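Local coordinates for protein putative O-GlcNAcase nagJ (Clostridium perfringens, PDB 6PV5) that probably hydrolyses terminal N-acetylhexosamine residues of glycans, as a family 84 glycoside hydrolase, of which this chain is the N-terminal and catalytic part, at residues I40-P44 against S467-A471; D207-Y212 against K446-L450; P419-R425 against S459-A464. All blocks are in the same frame, centred on the assembly; numbering follows the deposited sequence.

Overall arrangement
All three contacts gather round helix 446-457, which follows the eighth strand, 431-436, of the catalytic (beta/alpha)8 barrel. Contact 2 joins the start of this helix to helix 202-214, which follows the first strand, and so lies at the seam where the barrel closes. Contact 1, centred about 14 Å from contact 2, brings the N-terminal chain onto helix 464-476; Tyr43 OH also lies 3.1 Å from Leu450 O of contact 2, a probable hydrogen bond that would share the phenol proton with Ser467. Contact 3, about 13 Å from contact 1 between centres, ties the loop before strand 431-436 to the turn between helices 446-457 and 464-476, and Pro419 packs on Trp468. All lie away from the predicted proton donor, Asp305.

Contact 1: I40-P44 against S467-A471; sequences ISIYP and SWDKA. With EDO (1,2-ethanediol), chain C.
Tyr43 sets its ring atoms CD1 and CE1 against Lys470 at a slant, with Tyr43 CE1 3.6 Å from Lys470 CB. Its CG stands anti to the backbone N (chi1 -165°), which sends the ring out from the loop onto helix 464-476. At the far end the phenol donates a hydrogen bond from Tyr43 OH to Ser467 OG, 3.0 Å long, with the serine oxygen at the ring edge and near its plane. Ala471 closes in on the same hydroxyl, its CB 3.9 Å from Tyr43 OH. Ser467 OG is also bonded to Asp454, so the buried serine links the tyrosine to an acid of the preceding helix. Further out, Lys470 bends at chi2 (-76°) and runs past Ser41, bringing its CE within 3.5 Å of Ser41 OG. On another side of the helix, a 1,2-ethanediol, probably from the crystallisation liquor, donates to the carbonyl of Asp469 and also bonds Glu481. The contact joins the N-terminal domain, a family 20 domain 2-like part with a mixed sheet, just before its strand 48-51, to the catalytic (beta/alpha)8 barrel domain; Tyr43 and Pro44 also touch Asp454 of helix 446-457, and Trp468 touches both that helix and helix 480-487.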
loop_
_atom_site.group_PDB
_atom_site.type_symbol
_atom_site.label_atom_id
_atom_site.label_comp_id
_atom_site.label_asym_id
_atom_site.label_seq_id
_atom_site.Cartn_x
_atom_site.Cartn_y
_atom_site.Cartn_z
ATOM N N ILE A 40 -14.831 -0.333 18.455
ATOM C CA ILE A 40 -13.606 -1.092 18.270
ATOM C C ILE A 40 -13.191 -0.920 16.811
ATOM O O ILE A 40 -14.045 -0.944 15.927
ATOM C CB ILE A 40 -13.811 -2.576 18.650
ATOM N N SER A 41 -11.891 -0.709 16.577
ATOM C CA SER A 41 -11.367 -0.498 15.236
ATOM C C SER A 41 -10.110 -1.336 15.012
ATOM O O SER A 41 -9.077 -1.087 15.631
ATOM C CB SER A 41 -11.088 0.958 14.984
ATOM O OG SER A 41 -10.436 1.135 13.734
ATOM N N ILE A 42 -10.220 -2.322 14.114
ATOM C CA ILE A 42 -9.086 -3.137 13.715
ATOM C C ILE A 42 -8.828 -2.890 12.236
ATOM O O ILE A 42 -9.734 -2.959 11.417
ATOM C CB ILE A 42 -9.317 -4.635 14.003
ATOM C CG1 ILE A 42 -9.862 -4.876 15.415
ATOM C CG2 ILE A 42 -8.042 -5.431 13.726
ATOM C CD1 ILE A 42 -8.920 -4.460 16.521
ATOM N N TYR A 43 -7.572 -2.608 11.913
ATOM C CA TYR A 43 -7.187 -2.295 10.555
ATOM C C TYR A 43 -5.986 -3.169 10.234
ATOM O O TYR A 43 -5.055 -3.208 11.032
ATOM C CB TYR A 43 -6.789 -0.820 10.484
ATOM C CG TYR A 43 -6.693 -0.218 9.107
ATOM C CD1 TYR A 43 -7.832 0.192 8.432
ATOM C CD2 TYR A 43 -5.469 -0.033 8.488
ATOM C CE1 TYR A 43 -7.757 0.768 7.178
ATOM C CE2 TYR A 43 -5.372 0.578 7.244
ATOM C CZ TYR A 43 -6.523 0.968 6.583
ATOM O OH TYR A 43 -6.468 1.543 5.350
ATOM N N PRO A 44 -5.958 -3.902 9.094
ATOM C CA PRO A 44 -7.078 -3.967 8.144
ATOM C C PRO A 44 -8.342 -4.581 8.740
ATOM O O PRO A 44 -8.252 -5.276 9.748
ATOM C CB PRO A 44 -6.561 -4.931 7.064
ATOM C CG PRO A 44 -5.058 -4.811 7.141
ATOM C CD PRO A 44 -4.777 -4.649 8.620
ATOM N N SER A 467 -11.856 3.468 4.290
ATOM C CA SER A 467 -10.499 2.987 4.486
ATOM C C SER A 467 -9.525 4.170 4.553
ATOM O O SER A 467 -8.664 4.205 5.416
ATOM C CB SER A 467 -10.125 2.053 3.371
ATOM O OG SER A 467 -8.865 1.461 3.622
ATOM N N TRP A 468 -9.682 5.134 3.633
ATOM C CA TRP A 468 -8.867 6.340 3.576
ATOM C C TRP A 468 -8.937 7.105 4.896
ATOM O O TRP A 468 -7.918 7.529 5.423
ATOM C CB TRP A 468 -9.380 7.199 2.422
ATOM C CG TRP A 468 -8.509 8.343 2.013
ATOM C CD1 TRP A 468 -7.145 8.379 1.914
ATOM C CD2 TRP A 468 -8.997 9.604 1.529
ATOM N NE1 TRP A 468 -6.756 9.599 1.429
ATOM C CE2 TRP A 468 -7.866 10.366 1.174
ATOM C CE3 TRP A 468 -10.281 10.137 1.323
ATOM C CZ2 TRP A 468 -7.991 11.655 0.649
ATOM C CZ3 TRP A 468 -10.406 11.423 0.833
ATOM C CH2 TRP A 468 -9.266 12.161 0.485
ATOM N N ASP A 469 -10.148 7.258 5.437
ATOM C CA ASP A 469 -10.310 7.914 6.729
ATOM C C ASP A 469 -9.431 7.269 7.800
ATOM O O ASP A 469 -8.802 7.993 8.575
ATOM C CB ASP A 469 -11.773 8.034 7.174
ATOM C CG ASP A 469 -12.607 8.947 6.293
ATOM O OD1 ASP A 469 -12.020 9.829 5.624
ATOM O OD2 ASP A 469 -13.846 8.769 6.279
ATOM N N LYS A 470 -9.411 5.928 7.859
ATOM C CA LYS A 470 -8.662 5.237 8.901
ATOM C C LYS A 470 -7.164 5.394 8.672
ATOM O O LYS A 470 -6.408 5.511 9.631
ATOM C CB LYS A 470 -8.936 3.728 8.944
ATOM C CG LYS A 470 -10.335 3.341 9.410
ATOM C CD LYS A 470 -10.537 3.465 10.911
ATOM C CE LYS A 470 -11.948 3.117 11.342
ATOM N NZ LYS A 470 -12.510 2.030 10.502
ATOM N N ALA A 471 -6.731 5.334 7.414
ATOM C CA ALA A 471 -5.304 5.464 7.149
ATOM C C ALA A 471 -4.813 6.870 7.510
ATOM O O ALA A 471 -3.708 7.032 8.021
ATOM C CB ALA A 471 -5.001 5.132 5.707
HETATM C C1 EDO C . -9.824 11.323 8.404
HETATM O O1 EDO C . -9.636 10.420 9.488
HETATM C C2 EDO C . -11.125 12.045 8.408
HETATM O O2 EDO C . -11.643 12.304 9.707
#

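Contact 2: D207-Y212 against K446-L450; sequences DQIKMY and KISTL
Met211 and Lys446 meet at the middle of the contact, the sulfur resting against the lysine's methylene chain with Met211 SD 3.6 Å from Lys446 CG. The methionine reaches across because its chain is extended through chi1 and chi2 (-177° and -176°); a bend at chi3 then brings Met211 CE to 4.1 Å from Thr449 CG2. Leu450 adds its CD2 branch, 4.1 Å from Met211 SD. Beyond CG Lys446 is fully extended; its side chain crosses that of Asp207 at about a right angle, and its ammonium forms a salt bridge there, Lys446 NZ sitting 2.6 Å from Asp207 OD2, on the syn lone pair. Asp443 provides a second acidic partner for NZ. In the next shell, Tyr212 OH donates to Gln208 OE1 at 2.7 Å, and water 1 bridges the helices by donating to Gln208 OE1 and to Thr449 OG1. The amide is fixed further by a bond between its NE2 and Ser442, while Thr449 OG1 also bonds the carbonyl of Ser445. Helices 202-214 and 446-457, neighbours where the barrel closes, run at 32° to one another here. Two carboxylates around the ammonium of a buried lysine would be expected to keep it charged, while its methylene stem packs against the methionine sulfur.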
loop_
_atom_site.group_PDB
_atom_site.type_symbol
_atom_site.label_atom_id
_atom_site.label_comp_id
_atom_site.label_asym_id
_atom_site.label_seq_id
_atom_site.Cartn_x
_atom_site.Cartn_y
_atom_site.Cartn_z
ATOM N N ASP A 207 11.859 1.441 8.444
ATOM C CA ASP A 207 10.624 2.032 8.927
ATOM C C ASP A 207 9.456 1.450 8.127
ATOM O O ASP A 207 8.451 1.053 8.692
ATOM C CB ASP A 207 10.713 3.558 8.847
ATOM C CG ASP A 207 9.402 4.224 9.200
ATOM O OD1 ASP A 207 8.985 4.109 10.361
ATOM O OD2 ASP A 207 8.792 4.809 8.290
ATOM N N GLN A 208 9.602 1.355 6.802
ATOM C CA GLN A 208 8.536 0.774 5.986
ATOM C C GLN A 208 8.240 -0.678 6.394
ATOM O O GLN A 208 7.083 -1.054 6.617
ATOM C CB GLN A 208 8.866 0.913 4.498
ATOM C CG GLN A 208 8.716 2.341 4.004
ATOM C CD GLN A 208 7.322 2.709 3.545
ATOM O OE1 GLN A 208 6.487 1.845 3.246
ATOM N NE2 GLN A 208 7.063 4.010 3.488
ATOM N N ILE A 209 9.290 -1.499 6.522
ATOM C CA ILE A 209 9.104 -2.906 6.858
ATOM C C ILE A 209 8.305 -3.072 8.147
ATOM O O ILE A 209 7.410 -3.915 8.211
ATOM C CB ILE A 209 10.445 -3.659 6.900
ATOM C CG1 ILE A 209 11.029 -3.816 5.495
ATOM C CG2 ILE A 209 10.275 -5.010 7.591
ATOM C CD1 ILE A 209 12.514 -4.089 5.484
ATOM N N LYS A 210 8.601 -2.260 9.168
ATOM C CA LYS A 210 7.891 -2.368 10.434
ATOM C C LYS A 210 6.413 -2.045 10.238
ATOM O O LYS A 210 5.553 -2.635 10.896
ATOM C CB LYS A 210 8.481 -1.428 11.494
ATOM N N MET A 211 6.125 -1.074 9.358
ATOM C CA MET A 211 4.750 -0.673 9.112
ATOM C C MET A 211 4.000 -1.825 8.432
ATOM O O MET A 211 2.822 -2.050 8.709
ATOM C CB MET A 211 4.687 0.592 8.241
ATOM C CG MET A 211 3.268 1.064 8.024
ATOM S SD MET A 211 3.140 2.486 6.892
ATOM C CE MET A 211 3.347 1.702 5.296
ATOM N N TYR A 212 4.682 -2.561 7.548
ATOM C CA TYR A 212 4.048 -3.668 6.842
ATOM C C TYR A 212 3.555 -4.754 7.799
ATOM O O TYR A 212 2.417 -5.214 7.680
ATOM C CB TYR A 212 4.997 -4.261 5.807
ATOM C CG TYR A 212 5.542 -3.259 4.825
ATOM C CD1 TYR A 212 4.892 -2.054 4.579
ATOM C CD2 TYR A 212 6.702 -3.525 4.116
ATOM C CE1 TYR A 212 5.401 -1.132 3.676
ATOM C CE2 TYR A 212 7.213 -2.607 3.210
ATOM C CZ TYR A 212 6.557 -1.405 2.985
ATOM O OH TYR A 212 7.066 -0.498 2.092
ATOM N N LYS A 446 2.619 6.648 2.823
ATOM C CA LYS A 446 2.020 5.738 3.785
ATOM C C LYS A 446 0.493 5.662 3.703
ATOM O O LYS A 446 -0.047 4.582 3.843
ATOM C CB LYS A 446 2.542 5.988 5.199
ATOM C CG LYS A 446 4.003 5.613 5.353
ATOM C CD LYS A 446 4.514 5.806 6.767
ATOM C CE LYS A 446 6.007 5.547 6.887
ATOM N NZ LYS A 446 6.463 5.851 8.267
ATOM N N ILE A 447 -0.205 6.798 3.568
ATOM C CA ILE A 447 -1.656 6.782 3.547
ATOM C C ILE A 447 -2.177 5.827 2.474
ATOM O O ILE A 447 -2.970 4.935 2.797
ATOM C CB ILE A 447 -2.284 8.197 3.500
ATOM C CG1 ILE A 447 -2.029 8.953 4.810
ATOM C CG2 ILE A 447 -3.779 8.123 3.217
ATOM C CD1 ILE A 447 -1.955 10.452 4.631
ATOM N N SER A 448 -1.707 5.974 1.230
ATOM C CA SER A 448 -2.185 5.130 0.152
ATOM C C SER A 448 -1.816 3.673 0.421
ATOM O O SER A 448 -2.662 2.798 0.293
ATOM C CB SER A 448 -1.678 5.606 -1.192
ATOM O OG SER A 448 -1.993 6.985 -1.372
ATOM N N THR A 449 -0.549 3.427 0.802
ATOM C CA THR A 449 -0.050 2.092 1.086
ATOM C C THR A 449 -0.911 1.370 2.133
ATOM O O THR A 449 -1.155 0.169 2.007
ATOM C CB THR A 449 1.433 2.097 1.465
ATOM O OG1 THR A 449 2.140 2.776 0.431
ATOM C CG2 THR A 449 2.002 0.699 1.545
ATOM N N LEU A 450 -1.358 2.087 3.164
ATOM C CA LEU A 450 -2.151 1.457 4.205
ATOM C C LEU A 450 -3.532 1.076 3.671
ATOM O O LEU A 450 -4.088 0.068 4.109
ATOM C CB LEU A 450 -2.298 2.395 5.406
ATOM C CG LEU A 450 -1.053 2.560 6.273
ATOM C CD1 LEU A 450 -1.249 3.715 7.242
ATOM C CD2 LEU A 450 -0.756 1.270 7.036
HETATM O O HOH W 1 4.461 3.488 2.315
#

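Contact 3: P419-R425 against S459-A464; sequences PIYDLDR and SVSYEA
Ala464 is a small bump resting in the shallow groove formed by Pro419 and the Tyr421 ring, and it touches both: its CB lies 4.0 Å from Pro419 CG and 3.8 Å from Tyr421 CD1. Beside it the larger projection is Tyr462, whose end pushes in next to Pro419 and Ile420. Its hydroxyl lies 3.5 Å from Pro419 CB and donates a 2.6 Å hydrogen bond from Tyr462 OH to Ile420 O, meeting a lone pair in the carbonyl plane. At the other end of the contact Arg425 lies along the bend of 459-464. Its extended first two torsions lay CG and CD along the carbonyl of Val460, and the bend at chi3 (-37°) then turns the guanidinium toward the carbonyls of Val460 and Tyr462. Arg425 NH1 donates to Val460 O at 2.8 Å, nearly straight at 163°; the acceptor lies in the guanidinium plane, although the nitrogen stands above the carbonyl plane. A weak bond from the same NH1 reaches Tyr462 O, and Ser459 OG bonds weakly to Arg425 O. The joined loops lie beside helix 446-457, where Tyr462 packs edge-to-face with Tyr455 and touches Thr451, while Ile420 and Leu423 face Trp403 and Phe434 of barrel strands 399-403 and 431-436.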
loop_
_atom_site.group_PDB
_atom_site.type_symbol
_atom_site.label_atom_id
_atom_site.label_comp_id
_atom_site.label_asym_id
_atom_site.label_seq_id
_atom_site.Cartn_x
_atom_site.Cartn_y
_atom_site.Cartn_z
ATOM N N PRO A 419 -6.837 6.848 -1.434
ATOM C CA PRO A 419 -6.961 5.403 -1.238
ATOM C C PRO A 419 -6.781 4.656 -2.556
ATOM O O PRO A 419 -7.025 5.200 -3.640
ATOM C CB PRO A 419 -8.406 5.251 -0.728
ATOM C CG PRO A 419 -9.138 6.375 -1.437
ATOM C CD PRO A 419 -8.146 7.531 -1.444
ATOM N N ILE A 420 -6.318 3.405 -2.448
ATOM C CA ILE A 420 -6.429 2.437 -3.537
ATOM C C ILE A 420 -7.866 2.474 -4.052
ATOM O O ILE A 420 -8.809 2.364 -3.292
ATOM C CB ILE A 420 -6.066 1.035 -3.007
ATOM C CG1 ILE A 420 -4.654 0.990 -2.403
ATOM C CG2 ILE A 420 -6.276 -0.023 -4.085
ATOM C CD1 ILE A 420 -3.543 1.553 -3.276
ATOM N N TYR A 421 -8.047 2.645 -5.350
ATOM C CA TYR A 421 -9.362 3.044 -5.828
ATOM C C TYR A 421 -9.686 2.286 -7.110
ATOM O O TYR A 421 -8.796 2.113 -7.944
ATOM C CB TYR A 421 -9.346 4.557 -6.101
ATOM C CG TYR A 421 -10.703 5.199 -6.257
ATOM C CD1 TYR A 421 -11.488 5.511 -5.157
ATOM C CD2 TYR A 421 -11.197 5.504 -7.516
ATOM C CE1 TYR A 421 -12.731 6.123 -5.296
ATOM C CE2 TYR A 421 -12.439 6.099 -7.682
ATOM C CZ TYR A 421 -13.200 6.403 -6.566
ATOM O OH TYR A 421 -14.411 6.994 -6.745
ATOM N N ASP A 422 -10.950 1.842 -7.250
ATOM C CA ASP A 422 -11.471 1.248 -8.483
ATOM C C ASP A 422 -10.816 -0.112 -8.735
ATOM O O ASP A 422 -10.677 -0.529 -9.873
ATOM C CB ASP A 422 -11.192 2.108 -9.723
ATOM C CG ASP A 422 -12.156 3.259 -9.988
ATOM O OD1 ASP A 422 -13.297 3.205 -9.462
ATOM O OD2 ASP A 422 -11.752 4.204 -10.748
ATOM N N LEU A 423 -10.375 -0.799 -7.684
ATOM C CA LEU A 423 -9.953 -2.181 -7.874
ATOM C C LEU A 423 -11.124 -3.104 -7.531
ATOM O O LEU A 423 -11.780 -2.934 -6.513
ATOM C CB LEU A 423 -8.744 -2.491 -6.994
ATOM C CG LEU A 423 -7.439 -1.752 -7.317
ATOM C CD1 LEU A 423 -6.291 -2.431 -6.583
ATOM C CD2 LEU A 423 -7.153 -1.687 -8.818
ATOM N N ASP A 424 -11.410 -4.055 -8.415
ATOM C CA ASP A 424 -12.599 -4.885 -8.265
ATOM C C ASP A 424 -12.605 -5.559 -6.891
ATOM O O ASP A 424 -11.607 -6.124 -6.452
ATOM C CB ASP A 424 -12.687 -5.887 -9.421
ATOM C CG ASP A 424 -14.083 -6.454 -9.613
ATOM O OD1 ASP A 424 -14.546 -7.172 -8.716
ATOM O OD2 ASP A 424 -14.682 -6.177 -10.658
ATOM N N ARG A 425 -13.749 -5.461 -6.212
ATOM C CA ARG A 425 -14.012 -6.099 -4.928
ATOM C C ARG A 425 -13.754 -7.609 -4.980
ATOM O O ARG A 425 -13.373 -8.192 -3.971
ATOM C CB ARG A 425 -15.457 -5.808 -4.518
ATOM C CG ARG A 425 -15.911 -6.473 -3.228
ATOM C CD ARG A 425 -17.323 -6.073 -2.814
ATOM N NE ARG A 425 -17.637 -4.671 -3.089
ATOM C CZ ARG A 425 -17.303 -3.626 -2.329
ATOM N NH1 ARG A 425 -16.634 -3.789 -1.197
ATOM N NH2 ARG A 425 -17.661 -2.412 -2.702
ATOM N N SER A 459 -10.518 -7.547 0.637
ATOM C CA SER A 459 -10.949 -6.902 -0.594
ATOM C C SER A 459 -12.466 -6.867 -0.682
ATOM O O SER A 459 -13.055 -5.926 -1.210
ATOM C CB SER A 459 -10.334 -7.536 -1.811
ATOM O OG SER A 459 -10.707 -8.902 -1.917
ATOM N N VAL A 460 -13.095 -7.896 -0.125
ATOM C CA VAL A 460 -14.541 -8.012 -0.159
ATOM C C VAL A 460 -15.198 -6.857 0.594
ATOM O O VAL A 460 -16.164 -6.277 0.106
ATOM C CB VAL A 460 -14.979 -9.404 0.343
ATOM C CG1 VAL A 460 -16.350 -9.398 1.010
ATOM C CG2 VAL A 460 -14.914 -10.411 -0.794
ATOM N N SER A 461 -14.693 -6.513 1.779
ATOM C CA SER A 461 -15.388 -5.467 2.520
ATOM C C SER A 461 -14.742 -4.081 2.339
ATOM O O SER A 461 -15.250 -3.095 2.865
ATOM C CB SER A 461 -15.567 -5.839 3.967
ATOM O OG SER A 461 -14.310 -6.067 4.582
ATOM N N TYR A 462 -13.662 -3.990 1.550
ATOM C CA TYR A 462 -12.934 -2.734 1.379
ATOM C C TYR A 462 -13.843 -1.661 0.801
ATOM O O TYR A 462 -14.378 -1.849 -0.282
ATOM C CB TYR A 462 -11.789 -2.903 0.380
ATOM C CG TYR A 462 -11.001 -1.645 0.078
ATOM C CD1 TYR A 462 -10.064 -1.157 0.986
ATOM C CD2 TYR A 462 -11.181 -0.957 -1.119
ATOM C CE1 TYR A 462 -9.306 -0.025 0.712
ATOM C CE2 TYR A 462 -10.434 0.175 -1.416
ATOM C CZ TYR A 462 -9.502 0.637 -0.491
ATOM O OH TYR A 462 -8.770 1.737 -0.757
ATOM N N GLU A 463 -13.978 -0.542 1.520
ATOM C CA GLU A 463 -14.570 0.676 0.975
ATOM C C GLU A 463 -13.528 1.790 1.020
ATOM O O GLU A 463 -12.993 2.088 2.090
ATOM C CB GLU A 463 -15.774 1.124 1.800
ATOM C CG GLU A 463 -16.945 0.166 1.751
ATOM C CD GLU A 463 -18.031 0.584 2.726
ATOM O OE1 GLU A 463 -18.579 1.696 2.549
ATOM O OE2 GLU A 463 -18.294 -0.176 3.688
ATOM N N ALA A 464 -13.248 2.373 -0.153
ATOM C CA ALA A 464 -12.101 3.245 -0.362
ATOM C C ALA A 464 -12.133 4.415 0.618
ATOM O O ALA A 464 -11.159 4.659 1.314
ATOM C CB ALA A 464 -12.050 3.723 -1.795
#